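Local coordinates for protein ATP phosphoribosyltransferase regulatory subunit (Lactococcus lactis, PDB 1Z7M) that is required, as the regulatory subunit of ATP phosphoribosyltransferase, for the first step of histidine biosynthesis, and may allow feedback regulation of that enzyme by histidine, at residues G171-T175 with A292-A296; T175-G180 with K270-D275. All blocks are in the same frame, centred on the assembly; numbering follows the deposited sequence.

Contact 1 (G171-T175 with A292-A296); sequences GLNKT and AYSSA. With PO4 (phosphate ion), chain J.
One end of an antiparallel strand pair in the mixed sheet joins Thr175 to Ser294, just where the loop after helix 152-169 becomes strand 175-181. Their CA atoms stand 4.4 Å apart as a non-hydrogen-bonded pair, with both side chains on the same face. The backbone grip comes one residue out: Ser295 N donates to Lys174 O at 2.9 Å, with an N-H...O angle of 165°, and Ser295 OG reaches the same carbonyl as a weak second bond of 3.4 Å. That hydroxyl is placed between the backbone N and the carbonyl carbon (chi1 50°), which brings it alongside CB, CG and CD of Lys174; beyond CD, the lysine chain runs away from Ser295. Thr175 CA makes a bent CA-H...O contact with Tyr293 O. This sheet is the core of the class II aminoacyl-tRNA synthetase fold, the protein's family, and the pair sits where strand 288-294 runs out into a loop. On the Thr175 face, Thr175 CG2 lies 4.0 Å from Ser294 CB, and Leu172 CD1 comes up to the same CB, at 4.1 Å, from the loop. Leu334 and Ala333 of helix 327-338 pack against Leu172 and Ser294. Tyr293 points away from 171-175, and its OH donates to O2 of a phosphate at 2.7 Å, the oxygen lying at the ring edge, near its plane. Lys291 NZ and residues of the partner protein's chain also bind this ion, which probably came from the crystallisation liquor. An aromatic side chain of the partner protein packs on Lys174.

Contact 2 (T175-G180 with K270-D275); sequences TVFEIG and KPIIID
Ile179 projects into the hollow between Ile272 and Ile274, strands 175-180 and 272-274 running in the same direction at 43° to one another. With CG1 set between its backbone N and carbonyl carbon (chi1 57°), the isoleucine lays CD1 against Ile272 CG2 at 3.5 Å, crossing that side chain at about a right angle, while its CG1 meets Ile274 CG1 at 4.1 Å. Beside it, Phe177 and Ile272 point the same way, and the methyl CD1 of Ile272 touches ring atom CD2 at 3.7 Å. Helices 152-169 and 250-267 close over this apolar face: Leu160, Leu164 and Ile167 bear on Phe177, and Leu259, Phe262 and Leu266 on the three isoleucines. The backbones form a parallel pair at the border of this chain's sheet, with the mostly helical chain from 182 to 267 bridging the two strands. Ile179 N donates to Ile273 O at 2.8 Å and Asp275 N to Ile179 O at 3.0 Å, the latter almost straight at 176°, whereas the bond from Ile273 N to Phe177 O is weak. On the reverse face Ile273 spreads its branches, CD1 touching Val176 CB at 3.8 Å and CG2 approaching Glu178 CG. Glu178 and Asp275 lie side by side, OE2 and OD2 3.8 Å apart; Glu178 OE2 has a salt bridge to a basic side chain of the partner protein, which probably offsets the like charges, and Asp275 OD1 accepts from Gly277 N. At the far end, Lys270 reaches across, its NZ weakly bonded to Thr175 O.

Overall arrangement
Both contacts involve strand 175-181, on its two opposite sides: contact 1 joins its beginning to the antiparallel neighbour 288-294, contact 2 its length to the parallel strand 272-274, outermost in this chain. Thr175 belongs to both, and a probable hydrogen bond between Tyr293 N and Val176 O continues the pairing past contact 1. Although both are largely buried, contact 1 has an exposed fringe at Lys174 and Ser295, uses one carbonyl, Lys174 O, as hydrogen-bond acceptor across the segments, and buries 233 Å² with few apolar contacts. Contact 2 buries 539 Å²; one face is apolar beneath two helices, the other carries two carboxylates beside the partner protein. Tyr293 and Glu178, one from each contact, both border phosphate near that protein.

Contact 1 (G171-T175 with A292-A296)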
ATOM      1  N   GLY B 171      16.023  23.264 -29.762  1.00 68.07           N
ATOM      2  CA  GLY B 171      15.733  24.289 -30.747  1.00 69.07           C
ATOM      3  C   GLY B 171      15.049  25.534 -30.223  1.00 69.56           C
ATOM      4  O   GLY B 171      14.131  26.047 -30.864  1.00 70.34           O
ATOM      5  N   LEU B 172      15.492  26.040 -29.078  1.00 69.58           N
ATOM      6  CA  LEU B 172      14.885  27.229 -28.486  1.00 69.30           C
ATOM      7  C   LEU B 172      15.573  28.515 -28.931  1.00 69.20           C
ATOM      8  O   LEU B 172      16.778  28.657 -28.758  1.00 69.16           O
ATOM      9  CB  LEU B 172      14.937  27.110 -26.971  1.00 69.33           C
ATOM     10  CG  LEU B 172      14.197  25.908 -26.399  1.00 69.01           C
ATOM     11  CD1 LEU B 172      14.525  25.785 -24.934  1.00 69.69           C
ATOM     12  CD2 LEU B 172      12.712  26.084 -26.592  1.00 68.53           C
ATOM     13  N   ASN B 173      14.800  29.454 -29.479  1.00 69.54           N
ATOM     14  CA  ASN B 173      15.339  30.726 -29.977  1.00 69.46           C
ATOM     15  C   ASN B 173      15.827  31.715 -28.925  1.00 69.29           C
ATOM     16  O   ASN B 173      16.995  32.089 -28.933  1.00 69.79           O
ATOM     17  CB  ASN B 173      14.317  31.441 -30.860  1.00 69.73           C
ATOM     18  CG  ASN B 173      13.671  30.522 -31.868  1.00 70.30           C
ATOM     19  OD1 ASN B 173      14.329  29.649 -32.452  1.00 70.61           O
ATOM     20  ND2 ASN B 173      12.370  30.721 -32.097  1.00 70.76           N
ATOM     21  N   LYS B 174      14.951  32.153 -28.026  1.00 68.83           N
ATOM     22  CA  LYS B 174      15.348  33.115 -26.996  1.00 68.45           C
ATOM     23  C   LYS B 174      15.523  32.532 -25.580  1.00 67.83           C
ATOM     24  O   LYS B 174      14.552  32.361 -24.833  1.00 67.28           O
ATOM     25  CB  LYS B 174      14.342  34.264 -26.967  1.00 68.81           C
ATOM     26  CG  LYS B 174      14.708  35.375 -26.003  1.00 70.12           C
ATOM     27  CD  LYS B 174      13.784  36.561 -26.177  1.00 71.26           C
ATOM     28  CE  LYS B 174      13.874  37.093 -27.603  1.00 72.91           C
ATOM     29  NZ  LYS B 174      12.922  38.210 -27.858  1.00 73.05           N
ATOM     30  N   THR B 175      16.771  32.246 -25.213  1.00 67.36           N
ATOM     31  CA  THR B 175      17.068  31.677 -23.898  1.00 66.79           C
ATOM     32  C   THR B 175      18.211  32.348 -23.150  1.00 66.23           C
ATOM     33  O   THR B 175      19.288  32.577 -23.700  1.00 66.22           O
ATOM     34  CB  THR B 175      17.449  30.170 -23.974  1.00 66.82           C
ATOM     35  OG1 THR B 175      18.703  30.014 -24.656  1.00 66.53           O
ATOM     36  CG2 THR B 175      16.377  29.375 -24.693  1.00 67.28           C
ATOM     37  N   ALA B 292      18.409  28.333 -16.418  1.00 59.11           N
ATOM     38  CA  ALA B 292      18.304  28.702 -17.820  1.00 59.94           C
ATOM     39  C   ALA B 292      16.833  28.784 -18.156  1.00 60.23           C
ATOM     40  O   ALA B 292      16.084  27.859 -17.861  1.00 59.72           O
ATOM     41  CB  ALA B 292      18.980  27.658 -18.689  1.00 61.07           C
ATOM     42  N   TYR B 293      16.420  29.891 -18.768  1.00 60.84           N
ATOM     43  CA  TYR B 293      15.018  30.078 -19.122  1.00 61.90           C
ATOM     44  C   TYR B 293      14.802  30.300 -20.613  1.00 62.78           C
ATOM     45  O   TYR B 293      15.730  30.649 -21.337  1.00 63.43           O
ATOM     46  CB  TYR B 293      14.426  31.266 -18.363  1.00 62.08           C
ATOM     47  CG  TYR B 293      14.313  31.059 -16.873  1.00 62.46           C
ATOM     48  CD1 TYR B 293      15.445  31.057 -16.060  1.00 62.76           C
ATOM     49  CD2 TYR B 293      13.072  30.849 -16.276  1.00 62.66           C
ATOM     50  CE1 TYR B 293      15.346  30.845 -14.685  1.00 63.50           C
ATOM     51  CE2 TYR B 293      12.957  30.637 -14.901  1.00 62.94           C
ATOM     52  CZ  TYR B 293      14.095  30.632 -14.112  1.00 63.53           C
ATOM     53  OH  TYR B 293      13.995  30.380 -12.758  1.00 64.15           O
ATOM     54  N   SER B 294      13.569  30.077 -21.060  1.00 63.32           N
ATOM     55  CA  SER B 294      13.180  30.280 -22.454  1.00 64.14           C
ATOM     56  C   SER B 294      12.033  31.257 -22.421  1.00 64.76           C
ATOM     57  O   SER B 294      11.139  31.129 -21.586  1.00 65.22           O
ATOM     58  CB  SER B 294      12.685  28.983 -23.107  1.00 63.93           C
ATOM     59  OG  SER B 294      11.823  29.264 -24.211  1.00 62.95           O
ATOM     60  N   SER B 295      12.047  32.232 -23.319  1.00 64.98           N
ATOM     61  CA  SER B 295      10.968  33.205 -23.344  1.00 64.93           C
ATOM     62  C   SER B 295       9.651  32.491 -23.583  1.00 64.38           C
ATOM     63  O   SER B 295       8.592  33.074 -23.402  1.00 64.88           O
ATOM     64  CB  SER B 295      11.200  34.232 -24.452  1.00 66.17           C
ATOM     65  OG  SER B 295      11.480  33.595 -25.691  1.00 67.48           O
ATOM     66  N   ALA B 296       9.728  31.220 -23.965  1.00 64.16           N
ATOM     67  CA  ALA B 296       8.534  30.429 -24.257  1.00 63.89           C
ATOM     68  C   ALA B 296       7.999  29.543 -23.125  1.00 63.76           C
ATOM     69  O   ALA B 296       7.131  28.699 -23.350  1.00 64.12           O
ATOM     70  CB  ALA B 296       8.782  29.583 -25.498  1.00 63.75           C
TER
HETATM   71  P   PO4 J 329      15.400  32.520 -10.333  1.00127.80           P
HETATM   72  O1  PO4 J 329      16.385  32.784 -11.164  1.00104.12           O
HETATM   73  O2  PO4 J 329      14.596  31.396 -10.290  1.00103.08           O
HETATM   74  O3  PO4 J 329      16.388  32.132  -8.833  1.00104.26           O
HETATM   75  O4  PO4 J 329      14.751  33.720  -9.640  1.00103.27           O

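Contact 2 (T175-G180 with K270-D275)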
ATOM      1  N   THR B 175      16.771  32.246 -25.213  1.00 67.36           N
ATOM      2  CA  THR B 175      17.068  31.677 -23.898  1.00 66.79           C
ATOM      3  C   THR B 175      18.211  32.348 -23.150  1.00 66.23           C
ATOM      4  O   THR B 175      19.288  32.577 -23.700  1.00 66.22           O
ATOM      5  CB  THR B 175      17.449  30.170 -23.974  1.00 66.82           C
ATOM      6  OG1 THR B 175      18.703  30.014 -24.656  1.00 66.53           O
ATOM      7  CG2 THR B 175      16.377  29.375 -24.693  1.00 67.28           C
ATOM      8  N   VAL B 176      17.981  32.631 -21.875  1.00 65.53           N
ATOM      9  CA  VAL B 176      19.006  33.234 -21.047  1.00 64.98           C
ATOM     10  C   VAL B 176      19.544  32.232 -20.029  1.00 64.27           C
ATOM     11  O   VAL B 176      18.810  31.401 -19.489  1.00 63.76           O
ATOM     12  CB  VAL B 176      18.472  34.470 -20.306  1.00 64.88           C
ATOM     13  CG1 VAL B 176      17.819  35.405 -21.301  1.00 64.93           C
ATOM     14  CG2 VAL B 176      17.497  34.062 -19.222  1.00 64.70           C
ATOM     15  N   PHE B 177      20.841  32.326 -19.785  1.00 63.91           N
ATOM     16  CA  PHE B 177      21.516  31.458 -18.843  1.00 63.34           C
ATOM     17  C   PHE B 177      21.954  32.334 -17.658  1.00 63.41           C
ATOM     18  O   PHE B 177      22.506  33.416 -17.864  1.00 63.80           O
ATOM     19  CB  PHE B 177      22.715  30.840 -19.537  1.00 62.54           C
ATOM     20  CG  PHE B 177      23.354  29.766 -18.762  1.00 61.98           C
ATOM     21  CD1 PHE B 177      22.937  28.455 -18.904  1.00 62.27           C
ATOM     22  CD2 PHE B 177      24.387  30.057 -17.884  1.00 61.94           C
ATOM     23  CE1 PHE B 177      23.545  27.436 -18.182  1.00 63.03           C
ATOM     24  CE2 PHE B 177      25.006  29.052 -17.152  1.00 62.32           C
ATOM     25  CZ  PHE B 177      24.585  27.735 -17.302  1.00 62.82           C
ATOM     26  N   GLU B 178      21.695  31.880 -16.432  1.00 63.25           N
ATOM     27  CA  GLU B 178      22.038  32.641 -15.218  1.00 62.57           C
ATOM     28  C   GLU B 178      22.904  31.878 -14.232  1.00 62.29           C
ATOM     29  O   GLU B 178      22.585  30.750 -13.872  1.00 62.71           O
ATOM     30  CB  GLU B 178      20.776  33.063 -14.462  1.00 62.03           C
ATOM     31  CG  GLU B 178      19.889  34.070 -15.168  1.00 62.93           C
ATOM     32  CD  GLU B 178      18.554  34.266 -14.451  1.00 63.85           C
ATOM     33  OE1 GLU B 178      17.743  35.099 -14.913  1.00 64.76           O
ATOM     34  OE2 GLU B 178      18.307  33.582 -13.430  1.00 64.68           O
ATOM     35  N   ILE B 179      23.986  32.498 -13.776  1.00 61.57           N
ATOM     36  CA  ILE B 179      24.848  31.851 -12.801  1.00 60.71           C
ATOM     37  C   ILE B 179      24.849  32.613 -11.487  1.00 60.24           C
ATOM     38  O   ILE B 179      24.587  33.815 -11.445  1.00 59.79           O
ATOM     39  CB  ILE B 179      26.279  31.737 -13.299  1.00 60.88           C
ATOM     40  CG1 ILE B 179      26.821  33.117 -13.661  1.00 61.01           C
ATOM     41  CG2 ILE B 179      26.325  30.820 -14.486  1.00 61.21           C
ATOM     42  CD1 ILE B 179      28.268  33.088 -14.101  1.00 61.46           C
ATOM     43  N   GLY B 180      25.147  31.902 -10.411  1.00 59.95           N
ATOM     44  CA  GLY B 180      25.158  32.532  -9.108  1.00 59.88           C
ATOM     45  C   GLY B 180      26.074  31.832  -8.126  1.00 59.94           C
ATOM     46  O   GLY B 180      26.780  30.886  -8.487  1.00 59.74           O
ATOM     47  N   LYS B 270      28.162  31.815 -25.187  1.00 73.25           N
ATOM     48  CA  LYS B 270      26.864  32.461 -25.012  1.00 71.82           C
ATOM     49  C   LYS B 270      26.961  33.531 -23.931  1.00 71.37           C
ATOM     50  O   LYS B 270      27.679  33.364 -22.947  1.00 71.94           O
ATOM     51  CB  LYS B 270      25.815  31.437 -24.596  1.00 71.42           C
ATOM     52  CG  LYS B 270      24.435  32.028 -24.371  1.00 70.66           C
ATOM     53  CD  LYS B 270      23.434  30.956 -23.974  1.00 70.28           C
ATOM     54  CE  LYS B 270      22.025  31.503 -23.976  1.00 70.03           C
ATOM     55  NZ  LYS B 270      21.637  31.956 -25.336  1.00 69.18           N
ATOM     56  N   PRO B 271      26.235  34.648 -24.094  1.00 70.58           N
ATOM     57  CA  PRO B 271      26.320  35.681 -23.060  1.00 69.45           C
ATOM     58  C   PRO B 271      25.731  35.184 -21.745  1.00 68.59           C
ATOM     59  O   PRO B 271      24.535  34.886 -21.648  1.00 68.76           O
ATOM     60  CB  PRO B 271      25.530  36.841 -23.668  1.00 70.00           C
ATOM     61  CG  PRO B 271      24.495  36.147 -24.506  1.00 70.24           C
ATOM     62  CD  PRO B 271      25.300  35.043 -25.164  1.00 70.64           C
ATOM     63  N   ILE B 272      26.582  35.076 -20.737  1.00 67.68           N
ATOM     64  CA  ILE B 272      26.151  34.617 -19.426  1.00 66.59           C
ATOM     65  C   ILE B 272      25.592  35.782 -18.618  1.00 66.00           C
ATOM     66  O   ILE B 272      25.966  36.937 -18.820  1.00 66.15           O
ATOM     67  CB  ILE B 272      27.322  33.985 -18.643  1.00 66.10           C
ATOM     68  CG1 ILE B 272      27.932  32.851 -19.457  1.00 65.54           C
ATOM     69  CG2 ILE B 272      26.844  33.480 -17.300  1.00 66.33           C
ATOM     70  CD1 ILE B 272      26.922  31.858 -19.943  1.00 65.24           C
ATOM     71  N   ILE B 273      24.691  35.472 -17.700  1.00 65.42           N
ATOM     72  CA  ILE B 273      24.100  36.492 -16.865  1.00 65.24           C
ATOM     73  C   ILE B 273      24.363  36.175 -15.400  1.00 64.88           C
ATOM     74  O   ILE B 273      24.176  35.049 -14.946  1.00 64.63           O
ATOM     75  CB  ILE B 273      22.617  36.589 -17.152  1.00 65.05           C
ATOM     76  CG1 ILE B 273      22.434  37.120 -18.566  1.00 66.21           C
ATOM     77  CG2 ILE B 273      21.952  37.486 -16.168  1.00 64.46           C
ATOM     78  CD1 ILE B 273      21.028  36.993 -19.086  1.00 68.96           C
ATOM     79  N   ILE B 274      24.831  37.171 -14.663  1.00 64.99           N
ATOM     80  CA  ILE B 274      25.125  36.965 -13.262  1.00 65.24           C
ATOM     81  C   ILE B 274      23.975  37.459 -12.397  1.00 64.95           C
ATOM     82  O   ILE B 274      23.557  38.617 -12.498  1.00 64.92           O
ATOM     83  CB  ILE B 274      26.449  37.677 -12.868  1.00 65.26           C
ATOM     84  CG1 ILE B 274      27.602  37.120 -13.714  1.00 65.44           C
ATOM     85  CG2 ILE B 274      26.721  37.483 -11.376  1.00 64.88           C
ATOM     86  CD1 ILE B 274      28.976  37.716 -13.437  1.00 65.77           C
ATOM     87  N   ASP B 275      23.442  36.560 -11.572  1.00 65.02           N
ATOM     88  CA  ASP B 275      22.347  36.910 -10.681  1.00 65.40           C
ATOM     89  C   ASP B 275      22.813  36.773  -9.242  1.00 65.10           C
ATOM     90  O   ASP B 275      22.950  35.668  -8.719  1.00 65.43           O
ATOM     91  CB  ASP B 275      21.137  36.003 -10.898  1.00 66.14           C
ATOM     92  CG  ASP B 275      19.868  36.586 -10.298  1.00 67.58           C
ATOM     93  OD1 ASP B 275      19.958  37.257  -9.241  1.00 68.10           O
ATOM     94  OD2 ASP B 275      18.778  36.375 -10.880  1.00 69.53           O
TER